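Local coordinates for fructose-bisphosphate aldolase class I (Thermoproteus tenax, PDB 1W8S), which is a class I aldolase of the DeoC/LacD family, built on a TIM barrel, at residues A13-S18 with G54-V59; A32-N37 with N233-R238; L77-K82 with S107-T112. The protein carries 2 engineered substitutions. One frame throughout, in Å; residues are numbered along the deposited sequence.

Contact 1: A13-S18 with G54-V59; sequences ARRGKS and GFDGVV
Asp56 OD1 is held from three directions: by Arg15 and by two waters. Arg15 NH1 makes a salt bridge to Asp56 OD1 at 2.9 Å; Asp56 OD1 lies almost exactly in the guanidinium plane, whereas NH1 comes from above the carboxylate plane, and the two planes stand 82° apart. Water 2 donates to Asp56 OD1 at 2.6 Å and to Lys17 O, and accepts from Arg15 N and Arg15 NE, tying the backbone and the guanidinium of one arginine to the same oxygen. Water 1 accepts from Arg14 N and donates to Asp56 OD1. The other in-plane edge of Arg15 is spent on Gly54 O, which NH1 and NH2 grip together, end-on, at 2.9 and 3.1 Å. The bend at chi3 (-62°) sets NE where water 2 can reach it.

Here the type I turn from Ala13 to Gly16, following helix 4-12, meets the Schellman motif that ends helix 43-53 at Gly54. The contact thus lies at the N-terminal ends of the first two parallel strands of the TIM barrel, 18-22 and 57-60. Arg14 NH1 sits 3.3 Å above the centre of the Arg15 guanidinium, and Arg15 also forms a cation-pi pair with Tyr252. The close approach of two cations is probably eased by Asp56 nearby. Asp56 OD2 accepts from Ile19 N and is hydrogen-bonded to Tyr252 OH, while packing 3.2 Å from Ser18 CA. Ser18 OG, anti to its backbone N (chi1 178°), bonds to Phe12 O.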
loop_
_atom_site.group_PDB
_atom_site.type_symbol
_atom_site.label_atom_id
_atom_site.label_comp_id
_atom_site.label_asym_id
_atom_site.label_seq_id
_atom_site.Cartn_x
_atom_site.Cartn_y
_atom_site.Cartn_z
ATOM N N ALA E 13 16.720 -16.439 30.527
ATOM C CA ALA E 13 17.556 -17.635 30.679
ATOM C C ALA E 13 18.580 -17.488 31.784
ATOM O O ALA E 13 19.766 -17.762 31.608
ATOM C CB ALA E 13 18.234 -17.986 29.359
ATOM N N ARG E 14 18.115 -17.051 32.936
ATOM C CA ARG E 14 18.987 -16.884 34.099
ATOM C C ARG E 14 19.677 -18.169 34.527
ATOM O O ARG E 14 20.781 -18.126 35.065
ATOM C CB ARG E 14 18.202 -16.311 35.269
ATOM C CG ARG E 14 17.102 -17.199 35.800
ATOM C CD ARG E 14 16.227 -16.534 36.873
ATOM N NE ARG E 14 16.413 -17.225 38.131
ATOM C CZ ARG E 14 15.633 -18.183 38.637
ATOM N NH1 ARG E 14 14.503 -18.555 38.037
ATOM N NH2 ARG E 14 15.986 -18.745 39.800
ATOM N N ARG E 15 19.027 -19.312 34.311
ATOM C CA ARG E 15 19.608 -20.595 34.702
ATOM C C ARG E 15 20.437 -21.221 33.585
ATOM O O ARG E 15 20.974 -22.317 33.750
ATOM C CB ARG E 15 18.527 -21.565 35.210
ATOM C CG ARG E 15 18.003 -21.208 36.587
ATOM C CD ARG E 15 16.584 -21.666 36.853
ATOM N NE ARG E 15 15.624 -21.043 35.947
ATOM C CZ ARG E 15 14.307 -21.198 36.034
ATOM N NH1 ARG E 15 13.514 -20.575 35.183
ATOM N NH2 ARG E 15 13.783 -21.957 36.991
ATOM N N GLY E 16 20.557 -20.520 32.458
ATOM C CA GLY E 16 21.423 -20.929 31.369
ATOM C C GLY E 16 20.688 -21.541 30.187
ATOM O O GLY E 16 21.287 -21.695 29.122
ATOM N N LYS E 17 19.424 -21.934 30.430
ATOM C CA LYS E 17 18.506 -22.497 29.450
ATOM C C LYS E 17 17.157 -21.840 29.742
ATOM O O LYS E 17 16.967 -21.285 30.832
ATOM C CB LYS E 17 18.375 -24.025 29.608
ATOM C CG LYS E 17 19.626 -24.864 29.307
ATOM C CD LYS E 17 20.216 -24.571 27.934
ATOM C CE LYS E 17 21.604 -25.194 27.740
ATOM N NZ LYS E 17 21.942 -25.091 26.287
ATOM N N SER E 18 16.218 -21.940 28.808
ATOM C CA SER E 18 14.971 -21.205 28.913
ATOM C C SER E 18 13.754 -22.073 28.569
ATOM O O SER E 18 13.808 -22.908 27.671
ATOM C CB SER E 18 15.046 -19.973 27.992
ATOM O OG SER E 18 13.835 -19.201 27.988
ATOM N N GLY E 54 7.914 -22.710 37.411
ATOM C CA GLY E 54 9.204 -22.043 37.480
ATOM C C GLY E 54 9.739 -21.652 36.121
ATOM O O GLY E 54 10.934 -21.542 35.949
ATOM N N PHE E 55 8.846 -21.422 35.158
ATOM C CA PHE E 55 9.242 -21.049 33.791
ATOM C C PHE E 55 9.744 -19.602 33.707
ATOM O O PHE E 55 9.534 -18.789 34.623
ATOM C CB PHE E 55 8.065 -21.275 32.813
ATOM C CG PHE E 55 7.724 -22.748 32.562
ATOM C CD1 PHE E 55 8.530 -23.789 33.042
ATOM C CD2 PHE E 55 6.602 -23.085 31.834
ATOM C CE1 PHE E 55 8.204 -25.117 32.782
ATOM C CE2 PHE E 55 6.270 -24.420 31.586
ATOM C CZ PHE E 55 7.077 -25.427 32.065
ATOM N N ASP E 56 10.391 -19.273 32.586
ATOM C CA ASP E 56 11.071 -17.982 32.443
ATOM C C ASP E 56 10.216 -16.859 31.907
ATOM O O ASP E 56 10.568 -15.692 32.051
ATOM C CB ASP E 56 12.261 -18.125 31.504
ATOM C CG ASP E 56 13.265 -19.103 32.030
ATOM O OD1 ASP E 56 13.979 -18.750 33.016
ATOM O OD2 ASP E 56 13.371 -20.258 31.541
ATOM N N GLY E 57 9.117 -17.215 31.259
ATOM C CA GLY E 57 8.293 -16.230 30.584
ATOM C C GLY E 57 7.027 -16.811 30.006
ATOM O O GLY E 57 6.839 -18.040 29.975
ATOM N N VAL E 58 6.166 -15.902 29.557
ATOM C CA VAL E 58 4.961 -16.216 28.811
ATOM C C VAL E 58 4.940 -15.365 27.530
ATOM O O VAL E 58 5.515 -14.272 27.507
ATOM C CB VAL E 58 3.699 -15.918 29.652
ATOM C CG1 VAL E 58 3.577 -16.871 30.795
ATOM C CG2 VAL E 58 3.722 -14.467 30.187
ATOM N N VAL E 59 4.302 -15.870 26.475
ATOM C CA VAL E 59 4.092 -15.123 25.241
ATOM C C VAL E 59 2.583 -14.834 25.146
ATOM O O VAL E 59 1.787 -15.775 25.099
ATOM C CB VAL E 59 4.519 -15.947 24.022
ATOM C CG1 VAL E 59 4.326 -15.174 22.740
ATOM C CG2 VAL E 59 5.968 -16.390 24.148
HETATM O O HOH W 1 15.075 -16.386 33.632
HETATM O O HOH W 2 16.380 -19.838 33.156
#

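Contact 2: A32-N37 with N233-R238; sequences ADFMDN and NVWQRR
Gln236 and Asn37 each send a side-chain amide across to a backbone carbonyl, and these two bonds join the segments that follow the first and last strands of the TIM barrel, on the C-terminal rim where such barrels carry their active sites. Gln236 NE2 donates to Asp33 O at 2.9 Å, in its own amide plane, with the donor tilted from the carbonyl plane. The extended chain beyond CG (chi2 -164°) carries CD toward Asp33 O. In the reverse direction Asn37 ND2 donates to Trp235 O at 2.9 Å along a nearly straight N-H line (170°), and it is also hydrogen-bonded to Tyr45 OH. Arg237 O lies 3.3 Å from Asn37 ND2 at an angle too poor for a bond.

Within 233-238 Arg237 grips Asn233 side-on: NE reaches the backbone O at 2.7 Å and NH2 reaches OD1 at 3.0 Å. The indole N-H of Trp235 is taken by Ala22 O, and Asp33 OD2 is hydrogen-bonded to His29 ND1. Ala32 and Phe34 pack against Glu159 and Arg166, respectively, of the second subunit.

Beside the polar bonds, Phe34 and Trp235 form an offset edge-to-face pair, centroids 5.4 Å apart and planes at 60°, with Phe34 giving the edge. Asp33 O lies in the indole plane at its rim, 3.6 Å from Trp235 CZ3.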
loop_
_atom_site.group_PDB
_atom_site.type_symbol
_atom_site.label_atom_id
_atom_site.label_comp_id
_atom_site.label_asym_id
_atom_site.label_seq_id
_atom_site.Cartn_x
_atom_site.Cartn_y
_atom_site.Cartn_z
ATOM N N ALA E 32 -10.383 -24.018 19.953
ATOM C CA ALA E 32 -10.477 -25.468 19.884
ATOM C C ALA E 32 -9.274 -26.150 20.609
ATOM O O ALA E 32 -9.445 -27.190 21.211
ATOM C CB ALA E 32 -10.605 -25.937 18.427
ATOM N N ASP E 33 -8.118 -25.485 20.604
ATOM C CA ASP E 33 -6.898 -25.880 21.361
ATOM C C ASP E 33 -7.199 -26.050 22.857
ATOM O O ASP E 33 -6.496 -26.793 23.531
ATOM C CB ASP E 33 -5.773 -24.805 21.191
ATOM C CG ASP E 33 -4.830 -25.054 19.961
ATOM O OD1 ASP E 33 -5.068 -25.994 19.155
ATOM O OD2 ASP E 33 -3.807 -24.370 19.746
ATOM N N PHE E 34 -8.230 -25.368 23.365
ATOM C CA PHE E 34 -8.504 -25.289 24.802
ATOM C C PHE E 34 -9.513 -26.293 25.345
ATOM O O PHE E 34 -9.694 -26.339 26.548
ATOM C CB PHE E 34 -9.007 -23.887 25.192
ATOM C CG PHE E 34 -8.078 -22.762 24.806
ATOM C CD1 PHE E 34 -6.697 -22.925 24.820
ATOM C CD2 PHE E 34 -8.603 -21.520 24.437
ATOM C CE1 PHE E 34 -5.841 -21.863 24.462
ATOM C CE2 PHE E 34 -7.755 -20.450 24.086
ATOM C CZ PHE E 34 -6.380 -20.635 24.081
ATOM N N MET E 35 -10.191 -27.054 24.484
ATOM C CA MET E 35 -11.219 -28.019 24.933
ATOM C C MET E 35 -10.644 -29.192 25.758
ATOM O O MET E 35 -11.277 -29.660 26.715
ATOM C CB MET E 35 -12.010 -28.575 23.734
ATOM C CG MET E 35 -12.827 -27.505 22.979
ATOM S SD MET E 35 -14.587 -27.919 22.807
ATOM C CE MET E 35 -15.156 -27.788 24.532
ATOM N N ASP E 36 -9.457 -29.672 25.399
ATOM C CA ASP E 36 -8.837 -30.813 26.107
ATOM C C ASP E 36 -8.712 -30.564 27.624
ATOM O O ASP E 36 -8.938 -31.471 28.432
ATOM C CB ASP E 36 -7.445 -31.114 25.520
ATOM C CG ASP E 36 -7.516 -31.825 24.160
ATOM O OD1 ASP E 36 -8.615 -32.292 23.769
ATOM O OD2 ASP E 36 -6.515 -31.979 23.422
ATOM N N ASN E 37 -8.354 -29.326 27.978
ATOM C CA ASN E 37 -8.106 -28.897 29.351
ATOM C C ASN E 37 -8.700 -27.492 29.459
ATOM O O ASN E 37 -7.962 -26.522 29.360
ATOM C CB ASN E 37 -6.580 -28.909 29.613
ATOM C CG ASN E 37 -6.193 -28.470 31.021
ATOM O OD1 ASN E 37 -6.892 -28.766 31.993
ATOM N ND2 ASN E 37 -5.050 -27.778 31.136
ATOM N N ASN E 233 1.917 -28.761 24.397
ATOM C CA ASN E 233 2.478 -29.920 25.116
ATOM C C ASN E 233 2.574 -29.716 26.631
ATOM O O ASN E 233 2.854 -30.664 27.359
ATOM C CB ASN E 233 3.833 -30.322 24.545
ATOM C CG ASN E 233 3.702 -31.258 23.389
ATOM O OD1 ASN E 233 3.319 -32.426 23.569
ATOM N ND2 ASN E 233 3.927 -30.749 22.185
ATOM N N VAL E 234 2.341 -28.496 27.103
ATOM C CA VAL E 234 2.084 -28.248 28.510
ATOM C C VAL E 234 0.574 -28.070 28.773
ATOM O O VAL E 234 -0.021 -28.891 29.441
ATOM C CB VAL E 234 2.925 -27.061 29.057
ATOM C CG1 VAL E 234 2.535 -26.708 30.491
ATOM C CG2 VAL E 234 4.409 -27.430 29.020
ATOM N N TRP E 235 -0.053 -27.015 28.258
ATOM C CA TRP E 235 -1.416 -26.694 28.729
ATOM C C TRP E 235 -2.568 -27.444 28.084
ATOM O O TRP E 235 -3.697 -27.337 28.569
ATOM C CB TRP E 235 -1.688 -25.188 28.780
ATOM C CG TRP E 235 -1.364 -24.443 27.569
ATOM C CD1 TRP E 235 -0.353 -23.550 27.401
ATOM C CD2 TRP E 235 -2.076 -24.477 26.336
ATOM N NE1 TRP E 235 -0.382 -23.031 26.125
ATOM C CE2 TRP E 235 -1.438 -23.581 25.455
ATOM C CE3 TRP E 235 -3.186 -25.188 25.871
ATOM C CZ2 TRP E 235 -1.853 -23.401 24.152
ATOM C CZ3 TRP E 235 -3.615 -24.963 24.576
ATOM C CH2 TRP E 235 -2.946 -24.108 23.739
ATOM N N GLN E 236 -2.314 -28.228 27.036
ATOM C CA GLN E 236 -3.344 -29.173 26.563
ATOM C C GLN E 236 -3.377 -30.467 27.384
ATOM O O GLN E 236 -4.213 -31.332 27.110
ATOM C CB GLN E 236 -3.178 -29.551 25.085
ATOM C CG GLN E 236 -3.718 -28.536 24.107
ATOM C CD GLN E 236 -3.888 -29.101 22.685
ATOM O OE1 GLN E 236 -2.982 -29.734 22.137
ATOM N NE2 GLN E 236 -5.046 -28.843 22.093
ATOM N N ARG E 237 -2.465 -30.615 28.353
ATOM C CA ARG E 237 -2.462 -31.771 29.257
ATOM C C ARG E 237 -3.221 -31.488 30.544
ATOM O O ARG E 237 -3.071 -30.434 31.133
ATOM C CB ARG E 237 -1.035 -32.183 29.593
ATOM C CG ARG E 237 -0.225 -32.465 28.370
ATOM C CD ARG E 237 1.181 -32.929 28.652
ATOM N NE ARG E 237 1.904 -33.232 27.409
ATOM C CZ ARG E 237 1.652 -34.280 26.645
ATOM N NH1 ARG E 237 0.714 -35.143 26.990
ATOM N NH2 ARG E 237 2.343 -34.473 25.521
ATOM N N ARG E 238 -4.036 -32.444 30.982
ATOM C CA ARG E 238 -4.746 -32.310 32.253
ATOM C C ARG E 238 -3.773 -32.379 33.433
ATOM O O ARG E 238 -4.057 -31.820 34.497
ATOM C CB ARG E 238 -5.831 -33.376 32.388
ATOM C CG ARG E 238 -7.106 -33.061 31.590
ATOM C CD ARG E 238 -7.941 -34.314 31.285
ATOM N NE ARG E 238 -7.102 -35.335 30.642
ATOM C CZ ARG E 238 -7.233 -36.660 30.766
ATOM N NH1 ARG E 238 -8.211 -37.199 31.505
ATOM N NH2 ARG E 238 -6.372 -37.454 30.124
#

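Contact 3: L77-K82 with S107-T112; sequences LKLNGK and SAVGYT
Leu77 opens the parallel pairing of strand 75-81 with strand 108-113, the third and fourth strands of the TIM barrel running side by side. Its N donates to Ala108 O at 3.0 Å and its O accepts from Gly110 N at 2.8 Å, so one residue bonds to both sides of Val109, whose CA also makes a CA-H...O contact with Leu77 O. Lys78 comes next, opposite Gly110, with its CD beside Gly110 O. The bend at chi2 turns CD, and chi4 (31°) then sets Lys78 NZ near Asn80 O, to which it donates at 3.1 Å, while CE rests against Thr112 OG1, itself hydrogen-bonded to Glu144 OE2.

Leu79 N continues the pairing to Gly110 O at 2.8 Å, and its CD1 packs 3.7 Å from Val109 CB. At Asn80 the side chain takes over from the backbone: its OD1 accepts Thr112 N on a lone pair at 2.9 Å, and its ND2 donates to a lone pair of Thr112 O at 2.8 Å. Ser92 O is a second acceptor for that amide. The Asn80 amide stacks on the Tyr111 ring, planes 12° apart, with ND2 3.2 Å above the ring centre.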
loop_
_atom_site.group_PDB
_atom_site.type_symbol
_atom_site.label_atom_id
_atom_site.label_comp_id
_atom_site.label_asym_id
_atom_site.label_seq_id
_atom_site.Cartn_x
_atom_site.Cartn_y
_atom_site.Cartn_z
ATOM N N LEU E 77 5.671 -9.981 24.373
ATOM C CA LEU E 77 4.477 -9.519 23.657
ATOM C C LEU E 77 4.607 -9.883 22.179
ATOM O O LEU E 77 5.492 -9.398 21.453
ATOM C CB LEU E 77 4.290 -8.036 23.862
ATOM C CG LEU E 77 2.960 -7.345 23.639
ATOM C CD1 LEU E 77 2.281 -7.788 22.392
ATOM C CD2 LEU E 77 2.076 -7.616 24.820
ATOM N N LYS E 78 3.770 -10.831 21.764
ATOM C CA LYS E 78 3.663 -11.288 20.394
ATOM C C LYS E 78 2.913 -10.230 19.594
ATOM O O LYS E 78 1.724 -10.003 19.838
ATOM C CB LYS E 78 2.851 -12.588 20.379
ATOM C CG LYS E 78 2.602 -13.191 19.003
ATOM C CD LYS E 78 3.856 -13.301 18.247
ATOM C CE LYS E 78 3.698 -14.130 16.960
ATOM N NZ LYS E 78 2.392 -14.048 16.351
ATOM N N LEU E 79 3.617 -9.540 18.706
ATOM C CA LEU E 79 3.094 -8.312 18.087
ATOM C C LEU E 79 2.148 -8.560 16.925
ATOM O O LEU E 79 1.245 -7.763 16.708
ATOM C CB LEU E 79 4.211 -7.373 17.595
ATOM C CG LEU E 79 5.171 -6.884 18.671
ATOM C CD1 LEU E 79 6.408 -6.345 17.988
ATOM C CD2 LEU E 79 4.527 -5.820 19.500
ATOM N N ASN E 80 2.370 -9.622 16.158
ATOM C CA ASN E 80 1.540 -9.879 14.999
ATOM C C ASN E 80 0.617 -11.041 15.291
ATOM O O ASN E 80 0.574 -11.522 16.406
ATOM C CB ASN E 80 2.305 -10.006 13.659
ATOM C CG ASN E 80 3.431 -11.042 13.648
ATOM O OD1 ASN E 80 3.827 -11.580 14.680
ATOM N ND2 ASN E 80 3.996 -11.261 12.459
ATOM N N GLY E 81 -0.149 -11.473 14.316
ATOM C CA GLY E 81 -1.021 -12.619 14.515
ATOM C C GLY E 81 -1.961 -12.775 13.361
ATOM O O GLY E 81 -2.370 -11.790 12.719
ATOM N N LYS E 82 -2.218 -14.036 13.015
ATOM C CA LYS E 82 -3.149 -14.416 11.961
ATOM C C LYS E 82 -3.959 -15.613 12.450
ATOM O O LYS E 82 -3.631 -16.200 13.465
ATOM C CB LYS E 82 -2.419 -14.778 10.664
ATOM C CG LYS E 82 -1.537 -16.049 10.728
ATOM C CD LYS E 82 -1.198 -16.616 9.354
ATOM C CE LYS E 82 -2.256 -17.528 8.795
ATOM N NZ LYS E 82 -2.374 -18.874 9.506
ATOM N N SER E 107 8.951 -7.466 28.478
ATOM C CA SER E 107 10.415 -7.491 28.557
ATOM C C SER E 107 11.071 -7.873 27.244
ATOM O O SER E 107 12.290 -7.789 27.101
ATOM C CB SER E 107 10.876 -8.530 29.580
ATOM O OG SER E 107 10.512 -8.132 30.864
ATOM N N ALA E 108 10.273 -8.365 26.315
ATOM C CA ALA E 108 10.692 -8.576 24.932
ATOM C C ALA E 108 9.468 -8.545 24.026
ATOM O O ALA E 108 8.308 -8.553 24.494
ATOM C CB ALA E 108 11.395 -9.897 24.794
ATOM N N VAL E 109 9.731 -8.502 22.729
ATOM C CA VAL E 109 8.689 -8.588 21.717
ATOM C C VAL E 109 8.969 -9.730 20.774
ATOM O O VAL E 109 10.132 -10.100 20.520
ATOM C CB VAL E 109 8.478 -7.278 20.917
ATOM C CG1 VAL E 109 7.860 -6.196 21.814
ATOM C CG2 VAL E 109 9.763 -6.797 20.276
ATOM N N GLY E 110 7.891 -10.287 20.260
ATOM C CA GLY E 110 7.935 -11.367 19.292
ATOM C C GLY E 110 7.245 -11.006 18.008
ATOM O O GLY E 110 6.261 -10.278 17.974
ATOM N N TYR E 111 7.758 -11.538 16.916
ATOM C CA TYR E 111 7.207 -11.288 15.589
ATOM C C TYR E 111 7.406 -12.514 14.689
ATOM O O TYR E 111 8.532 -13.003 14.527
ATOM C CB TYR E 111 7.830 -10.044 14.936
ATOM C CG TYR E 111 7.126 -9.569 13.682
ATOM C CD1 TYR E 111 6.049 -8.712 13.760
ATOM C CD2 TYR E 111 7.562 -9.961 12.389
ATOM C CE1 TYR E 111 5.413 -8.238 12.601
ATOM C CE2 TYR E 111 6.931 -9.525 11.257
ATOM C CZ TYR E 111 5.842 -8.680 11.353
ATOM O OH TYR E 111 5.244 -8.242 10.205
ATOM N N THR E 112 6.309 -13.010 14.145
ATOM C CA THR E 112 6.347 -14.145 13.213
ATOM C C THR E 112 6.643 -13.738 11.791
ATOM O O THR E 112 6.070 -12.759 11.268
ATOM C CB THR E 112 5.022 -14.916 13.284
ATOM O OG1 THR E 112 4.886 -15.466 14.595
ATOM C CG2 THR E 112 5.060 -16.133 12.381
#

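Overall arrangement
The three contacts take different levels of one barrel. Contact 1 lies at the N-terminal ends of the strands and contact 2 on the opposite rim, their centres about 21 Å apart, although their nearest atoms come within about 4 Å. Contact 3 shares the sheet with contact 1, strands 57-60 and 75-81 being neighbours, and Val59 CG1 packs 3.8 Å from Lys78 CB; the two centres are about 17 Å apart. Contacts 2 and 3 stay about 10 Å apart at their nearest atoms, yet both touch the second subunit. The bound 1,6-di-O-phosphono-beta-D-fructofuranose lies about 5 Å from the Trp235 side chain, 6 Å from that of Lys78 and 10 Å from that of Phe55.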